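Local coordinates for uncharacterized protein BDF5 (Trypanosoma brucei brucei, PDB 5K29), which is of unknown function but carries a bromodomain, the piece described here, and so probably recognises acetylated lysines, as many bromodomains do, at residues Leu8-Glu13 with Val72-Leu77; Glu79-Met84 with Lys107-Lys112; Asn87-Asn92 with Ala101-Glu106. All coordinates share one frame; numbering follows the deposited sequence.

Contact 1: Leu8-Glu13 with Val72-Leu77; sequences LLYPRE and VQLTTL
Leu-9 and Val-72 bring the two backbones closest, with their CA atoms 6.9 Å apart. Residues 8-13 and 72-77 each run from loop into the first turn of a helix, 12-21 and 75-92, with Pro-11 and Leu-74 holding the N-cap positions. Leu-74 adopts left-handed backbone angles (phi 52°, psi 43°) at the residue just before the helix.

Tyr-10 carries most of the contact. Its phenol OH donates to Val-72 O at 2.7 Å; the donor lies in the carbonyl plane on a lone pair, with a C=O...OH angle of 132°, so one loop carbonyl is gripped by the far end of the ring. Farther back on the same ring, Tyr-10 CD2 packs on Leu-74 CD2 at 3.8 Å. A tyrosine suits this place because its ring can be buried against leucine while its hydroxyl satisfies a backbone oxygen. Leu-9 adds a more exposed apolar touch, CD1 to Val-72 CG2 at 3.6 Å, and its CB lies over one face of the Tyr-10 ring, offset toward the rim.

Tyr-116 meets Tyr-10 edge-to-face, and the backbones of Leu-9 and Tyr-10 hydrogen-bond to Gly-69. The N-terminal lead-in is thus pinned to the loop between helices 53-64 and 75-92 of the bromodomain four-helix bundle.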
# COMPACT_ATOMS: atom_id res chain seq x y z
N LEU A 8 -5.23 9.63 -16.21
CA LEU A 8 -4.45 9.79 -14.97
C LEU A 8 -5.26 10.62 -13.98
O LEU A 8 -5.50 11.81 -14.22
CB LEU A 8 -3.08 10.44 -15.26
CG LEU A 8 -2.04 10.38 -14.14
N LEU A 9 -5.73 9.96 -12.91
CA LEU A 9 -6.55 10.58 -11.88
C LEU A 9 -5.71 11.23 -10.78
O LEU A 9 -6.07 12.31 -10.30
CB LEU A 9 -7.52 9.55 -11.29
CG LEU A 9 -8.65 9.08 -12.23
CD1 LEU A 9 -9.10 7.69 -11.88
CD2 LEU A 9 -9.84 10.04 -12.22
N TYR A 10 -4.61 10.57 -10.36
CA TYR A 10 -3.74 11.07 -9.30
C TYR A 10 -2.29 11.21 -9.78
O TYR A 10 -1.78 10.29 -10.43
CB TYR A 10 -3.81 10.17 -8.05
CG TYR A 10 -5.21 9.79 -7.61
CD1 TYR A 10 -6.04 10.71 -6.98
CD2 TYR A 10 -5.71 8.50 -7.81
CE1 TYR A 10 -7.33 10.36 -6.56
CE2 TYR A 10 -6.99 8.14 -7.41
CZ TYR A 10 -7.80 9.08 -6.78
OH TYR A 10 -9.08 8.77 -6.36
N PRO A 11 -1.61 12.35 -9.47
CA PRO A 11 -0.21 12.51 -9.89
C PRO A 11 0.77 11.57 -9.18
O PRO A 11 0.53 11.17 -8.03
CB PRO A 11 0.10 13.97 -9.58
CG PRO A 11 -0.87 14.36 -8.54
CD PRO A 11 -2.10 13.53 -8.72
N ARG A 12 1.89 11.25 -9.87
CA ARG A 12 2.96 10.38 -9.38
C ARG A 12 3.49 10.84 -8.02
O ARG A 12 3.65 10.00 -7.13
CB ARG A 12 4.09 10.28 -10.42
N GLU A 13 3.72 12.16 -7.84
CA GLU A 13 4.21 12.75 -6.59
C GLU A 13 3.33 12.40 -5.37
O GLU A 13 3.86 12.09 -4.29
CB GLU A 13 4.38 14.28 -6.72
N VAL A 72 -9.70 4.96 -9.56
CA VAL A 72 -10.41 5.88 -8.65
C VAL A 72 -10.25 5.41 -7.19
O VAL A 72 -10.01 6.22 -6.29
CB VAL A 72 -11.92 5.98 -9.01
CG1 VAL A 72 -12.62 7.05 -8.17
CG2 VAL A 72 -12.12 6.25 -10.50
N GLN A 73 -10.40 4.08 -6.99
CA GLN A 73 -10.35 3.40 -5.70
C GLN A 73 -8.98 2.79 -5.36
O GLN A 73 -8.87 2.09 -4.35
CB GLN A 73 -11.45 2.34 -5.65
CG GLN A 73 -12.78 2.89 -5.16
CD GLN A 73 -13.58 1.81 -4.48
OE1 GLN A 73 -14.02 0.84 -5.11
NE2 GLN A 73 -13.76 1.95 -3.17
N LEU A 74 -7.94 3.11 -6.15
CA LEU A 74 -6.56 2.65 -5.96
C LEU A 74 -6.50 1.10 -5.84
O LEU A 74 -5.81 0.55 -4.99
CB LEU A 74 -5.84 3.40 -4.80
CG LEU A 74 -5.72 4.94 -4.99
CD1 LEU A 74 -5.39 5.66 -3.70
CD2 LEU A 74 -4.70 5.27 -6.06
N THR A 75 -7.25 0.43 -6.70
CA THR A 75 -7.38 -1.02 -6.82
C THR A 75 -5.99 -1.72 -6.93
O THR A 75 -5.72 -2.64 -6.15
CB THR A 75 -8.30 -1.34 -8.01
OG1 THR A 75 -9.54 -0.67 -7.80
CG2 THR A 75 -8.57 -2.82 -8.18
N THR A 76 -5.13 -1.26 -7.86
CA THR A 76 -3.81 -1.86 -8.07
C THR A 76 -2.92 -1.79 -6.81
O THR A 76 -2.31 -2.79 -6.44
CB THR A 76 -3.13 -1.28 -9.31
OG1 THR A 76 -4.05 -1.38 -10.38
CG2 THR A 76 -1.86 -2.06 -9.70
N LEU A 77 -2.85 -0.60 -6.18
CA LEU A 77 -2.09 -0.34 -4.96
C LEU A 77 -2.59 -1.24 -3.84
O LEU A 77 -1.77 -1.85 -3.16
CB LEU A 77 -2.14 1.16 -4.55
CG LEU A 77 -1.51 1.54 -3.18
CD1 LEU A 77 -0.02 1.17 -3.11
CD2 LEU A 77 -1.63 3.05 -2.92

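Contact 2: Glu79-Met84 with Lys107-Lys112; sequences EDIRLM and KFAMGK
Met-110 reaches across from helix 107-112 and lodges its methyl, CE, between Ile-81 and Arg-82 of helix 79-84. The two helices run almost exactly antiparallel (176°) with their axes 10.6 Å apart, a spacing that medium-sized side chains can fill. Because the Met-110 chain bends at chi2 (-53°), its thioether turns back from the extended course and points CE at the neighbouring helix.

Ile-81 and Met-110 lie alongside with their chains pointing opposite ways, CE resting 3.9 Å from Ile-81 CG2. That same CG2 branch faces Ala-109 CB at 4.2 Å, where the short alanine leaves room for the beta-branched isoleucine. Arg-82 comes obliquely. Its CG lies 3.8 Å from Met-110 CE, and the chain, extended from CG to NE, carries the guanidinium on past the same methyl, to which it turns a face. CE stands 3.7 Å above that plane, displaced toward its rim, and Met-110 SD is 4.0 Å from Arg-82 NH1.

Leu-22 also touches Ile-81 and Ala-109, and Glu-106 touches Arg-82. Between these two segments everything rests on van der Waals contact, graded from aliphatic Ile-81 and Ala-109 in the core to the charged, solvent-exposed Arg-82. A flexible, polarisable thioether suits that boundary, since it can pack on hydrocarbon and on the flat guanidinium at once.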
# COMPACT_ATOMS: atom_id res chain seq x y z
N GLU A 79 -4.16 -4.13 -4.22
CA GLU A 79 -3.80 -5.50 -4.63
C GLU A 79 -2.37 -5.78 -4.21
O GLU A 79 -2.12 -6.75 -3.52
CB GLU A 79 -3.87 -5.67 -6.14
CG GLU A 79 -5.22 -6.04 -6.70
CD GLU A 79 -5.26 -5.99 -8.21
OE1 GLU A 79 -4.18 -6.10 -8.85
OE2 GLU A 79 -6.37 -5.86 -8.77
N ASP A 80 -1.44 -4.87 -4.55
CA ASP A 80 -0.02 -5.00 -4.21
C ASP A 80 0.21 -5.21 -2.73
O ASP A 80 1.00 -6.06 -2.37
CB ASP A 80 0.76 -3.78 -4.71
CG ASP A 80 0.98 -3.76 -6.21
OD1 ASP A 80 0.41 -4.64 -6.91
OD2 ASP A 80 1.73 -2.90 -6.67
N ILE A 81 -0.50 -4.46 -1.88
CA ILE A 81 -0.41 -4.59 -0.44
C ILE A 81 -0.92 -5.97 -0.02
O ILE A 81 -0.25 -6.62 0.76
CB ILE A 81 -1.16 -3.45 0.31
CG1 ILE A 81 -0.61 -2.02 -0.04
CG2 ILE A 81 -1.18 -3.68 1.86
CD1 ILE A 81 0.86 -1.73 0.31
N ARG A 82 -2.11 -6.39 -0.50
CA ARG A 82 -2.70 -7.68 -0.12
C ARG A 82 -1.82 -8.83 -0.55
O ARG A 82 -1.64 -9.77 0.23
CB ARG A 82 -4.13 -7.83 -0.66
CG ARG A 82 -5.09 -6.93 0.12
CD ARG A 82 -6.52 -7.13 -0.20
NE ARG A 82 -7.34 -6.30 0.69
CZ ARG A 82 -8.18 -5.37 0.27
NH1 ARG A 82 -8.87 -4.65 1.14
NH2 ARG A 82 -8.34 -5.15 -1.03
N LEU A 83 -1.20 -8.71 -1.73
CA LEU A 83 -0.30 -9.73 -2.25
C LEU A 83 0.95 -9.86 -1.40
O LEU A 83 1.37 -10.98 -1.16
CB LEU A 83 0.07 -9.51 -3.74
CG LEU A 83 -1.04 -9.52 -4.82
CD1 LEU A 83 -0.44 -9.68 -6.22
CD2 LEU A 83 -2.06 -10.64 -4.61
N MET A 84 1.52 -8.72 -0.90
CA MET A 84 2.74 -8.74 -0.05
C MET A 84 2.34 -9.38 1.26
O MET A 84 3.06 -10.22 1.78
CB MET A 84 3.20 -7.31 0.29
CG MET A 84 3.92 -6.56 -0.82
SD MET A 84 4.06 -4.71 -0.61
CE MET A 84 3.59 -4.47 0.99
N LYS A 107 -4.33 -3.44 7.60
CA LYS A 107 -5.46 -2.62 8.08
C LYS A 107 -5.05 -1.14 8.14
O LYS A 107 -5.79 -0.28 7.67
CB LYS A 107 -5.97 -3.12 9.44
N PHE A 108 -3.85 -0.86 8.63
CA PHE A 108 -3.31 0.49 8.69
C PHE A 108 -3.18 1.12 7.28
O PHE A 108 -3.59 2.26 7.09
CB PHE A 108 -1.96 0.50 9.44
CG PHE A 108 -1.07 1.67 9.09
CD1 PHE A 108 -1.26 2.91 9.68
CD2 PHE A 108 -0.06 1.52 8.14
CE1 PHE A 108 -0.44 3.99 9.35
CE2 PHE A 108 0.76 2.60 7.81
CZ PHE A 108 0.58 3.82 8.43
N ALA A 109 -2.58 0.38 6.33
CA ALA A 109 -2.35 0.84 4.96
C ALA A 109 -3.67 1.09 4.20
O ALA A 109 -3.79 2.10 3.50
CB ALA A 109 -1.49 -0.17 4.20
N MET A 110 -4.66 0.20 4.35
CA MET A 110 -5.97 0.39 3.72
C MET A 110 -6.62 1.69 4.24
O MET A 110 -7.20 2.43 3.45
CB MET A 110 -6.89 -0.83 3.96
CG MET A 110 -6.37 -2.12 3.34
SD MET A 110 -5.98 -1.97 1.58
CE MET A 110 -5.02 -3.38 1.33
N GLY A 111 -6.44 1.98 5.54
CA GLY A 111 -6.95 3.18 6.21
C GLY A 111 -6.37 4.44 5.58
O GLY A 111 -7.12 5.35 5.24
N LYS A 112 -5.04 4.47 5.36
CA LYS A 112 -4.32 5.60 4.74
C LYS A 112 -4.70 5.77 3.26
O LYS A 112 -4.84 6.90 2.78
CB LYS A 112 -2.79 5.44 4.87
CG LYS A 112 -2.23 5.84 6.23
CD LYS A 112 -1.47 7.15 6.11
CE LYS A 112 -1.12 7.79 7.43
NZ LYS A 112 0.05 7.14 8.07

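Contact 3: Asn87-Asn92 with Ala101-Glu106; sequences NCILFN and AARTFE
Cys-88 and Ala-102 form the buried part of this helix-to-helix contact, their CB atoms 3.8 Å apart. Here the backbones also come closest, with 6.6 Å between the CA atoms of the same two residues. Both residues are small, which allows so close an approach of helices 75-92 and 97-122: a single methyl from the alanine meets the methylene of the cysteine.

A second van der Waals contact, between an aliphatic and a charged side chain, flanks the first on the outer side. Ile-89 and Arg-103 cross at about a right angle, Ile-89 CD1 lying 4.1 Å from Arg-103 CG and equally far from Arg-103 NH2. The isoleucine terminal methyl therefore sits in the bend of the arginine, which folds at chi3 (-67°) and brings its guanidinium back so that CD1 meets it obliquely. Isoleucine suits the position because its terminal methyl is long enough to reach the arginine, which supplies hydrocarbon near its base and keeps its charged end at the exposed surface.

The polar end of Arg-103 is bonded outside the two segments. Its NH2 donates to Ala-94 O, in the turn that links the helices, so the guanidinium is steadied by the backbone next to the place where it meets Ile-89.

The covalent element is the disulfide between Cys-88 SG and Cys-50 SG. With SG beside its own backbone N (chi1 -66°), the sulfur is directed to Cys-50, leaving CB to pack on Ala-102. One residue thus joins two kinds of chemistry: a covalent tie to the region preceding helix 53-64, and close apolar packing on helix 97-122. The arginine adds a polar hold on the turn, so this end of the helix pair relies on more than hydrophobic burial.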
# COMPACT_ATOMS: atom_id res chain seq x y z
N ASN A 87 1.90 -13.09 1.01
CA ASN A 87 3.25 -13.66 0.91
C ASN A 87 3.89 -13.79 2.30
O ASN A 87 4.49 -14.83 2.58
CB ASN A 87 4.13 -12.84 -0.03
CG ASN A 87 5.33 -13.61 -0.49
OD1 ASN A 87 5.21 -14.66 -1.12
ND2 ASN A 87 6.51 -13.13 -0.15
N CYS A 88 3.69 -12.77 3.19
CA CYS A 88 4.17 -12.74 4.58
C CYS A 88 3.54 -13.93 5.31
O CYS A 88 4.23 -14.68 5.98
CB CYS A 88 3.80 -11.43 5.28
SG CYS A 88 4.61 -9.95 4.60
N ILE A 89 2.21 -14.08 5.18
CA ILE A 89 1.48 -15.17 5.83
C ILE A 89 2.01 -16.54 5.38
O ILE A 89 2.23 -17.40 6.22
CB ILE A 89 -0.06 -15.01 5.67
CG1 ILE A 89 -0.57 -13.76 6.44
CG2 ILE A 89 -0.83 -16.31 6.06
CD1 ILE A 89 -2.01 -13.36 6.08
N LEU A 90 2.23 -16.73 4.06
CA LEU A 90 2.72 -18.01 3.53
C LEU A 90 4.05 -18.42 4.15
O LEU A 90 4.20 -19.56 4.60
CB LEU A 90 2.80 -18.01 1.99
CG LEU A 90 3.60 -19.15 1.31
CD1 LEU A 90 2.98 -20.51 1.57
CD2 LEU A 90 3.75 -18.91 -0.15
N PHE A 91 5.00 -17.48 4.22
CA PHE A 91 6.33 -17.78 4.70
C PHE A 91 6.48 -17.75 6.23
O PHE A 91 7.32 -18.49 6.73
CB PHE A 91 7.36 -16.87 4.00
CG PHE A 91 7.64 -17.35 2.59
CD1 PHE A 91 8.48 -18.45 2.35
CD2 PHE A 91 7.04 -16.73 1.49
CE1 PHE A 91 8.74 -18.90 1.05
CE2 PHE A 91 7.29 -17.19 0.19
CZ PHE A 91 8.12 -18.27 -0.02
N ASN A 92 5.67 -16.97 6.96
CA ASN A 92 5.82 -16.90 8.42
C ASN A 92 4.77 -17.71 9.23
O ASN A 92 4.90 -17.79 10.45
CB ASN A 92 5.84 -15.44 8.90
CG ASN A 92 6.96 -14.58 8.35
OD1 ASN A 92 8.09 -15.04 8.16
ND2 ASN A 92 6.69 -13.30 8.13
N ALA A 101 1.42 -8.96 12.68
CA ALA A 101 2.02 -7.67 12.29
C ALA A 101 1.70 -7.37 10.83
O ALA A 101 1.45 -6.22 10.49
CB ALA A 101 3.53 -7.70 12.49
N ALA A 102 1.67 -8.42 9.99
CA ALA A 102 1.37 -8.32 8.57
C ALA A 102 -0.08 -7.91 8.36
O ALA A 102 -0.35 -7.10 7.47
CB ALA A 102 1.67 -9.65 7.87
N ARG A 103 -1.01 -8.47 9.16
CA ARG A 103 -2.45 -8.17 9.06
C ARG A 103 -2.75 -6.78 9.62
O ARG A 103 -3.55 -6.04 9.03
CB ARG A 103 -3.30 -9.28 9.68
CG ARG A 103 -3.27 -10.59 8.86
CD ARG A 103 -4.15 -11.70 9.45
NE ARG A 103 -3.66 -12.19 10.75
CZ ARG A 103 -3.09 -13.38 10.95
NH1 ARG A 103 -2.68 -13.73 12.16
NH2 ARG A 103 -2.94 -14.23 9.94
N THR A 104 -2.05 -6.42 10.71
CA THR A 104 -2.13 -5.10 11.36
C THR A 104 -1.63 -4.02 10.39
O THR A 104 -2.27 -2.97 10.29
CB THR A 104 -1.34 -5.13 12.66
OG1 THR A 104 -2.08 -5.87 13.63
CG2 THR A 104 -1.03 -3.75 13.20
N PHE A 105 -0.51 -4.29 9.69
CA PHE A 105 0.04 -3.36 8.72
C PHE A 105 -1.00 -3.10 7.64
O PHE A 105 -1.29 -1.94 7.34
CB PHE A 105 1.35 -3.89 8.09
CG PHE A 105 1.76 -3.13 6.84
CD1 PHE A 105 2.36 -1.88 6.93
CD2 PHE A 105 1.45 -3.62 5.58
CE1 PHE A 105 2.70 -1.17 5.77
CE2 PHE A 105 1.78 -2.90 4.43
CZ PHE A 105 2.41 -1.69 4.53
N GLU A 106 -1.57 -4.18 7.08
CA GLU A 106 -2.57 -4.15 6.03
C GLU A 106 -3.77 -3.27 6.40
O GLU A 106 -4.14 -2.42 5.59
CB GLU A 106 -3.05 -5.57 5.68
CG GLU A 106 -4.01 -5.54 4.50
CD GLU A 106 -4.43 -6.88 3.96
OE1 GLU A 106 -5.54 -7.34 4.31
OE2 GLU A 106 -3.68 -7.43 3.13

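Starting at the N terminus, the lead-in to helix 12-21 meets residues 72-77 in contact 1, closing a long loop that includes helices 12-21 and 53-64. The chain passes directly into helix 75-92, whose residues 79-84 open contact 2; this closes only when helix 97-122 returns to residues 107-112. Within that hairpin lies contact 3, a smaller loop around the turn between the two helices. Contacts 2 and 3 touch through Arg-82 with Glu-106 and Ile-81 with Phe-105, forming one continuous seam, whereas contact 1 stands at the other end of the bundle, its centre about 24 Å from that of contact 3.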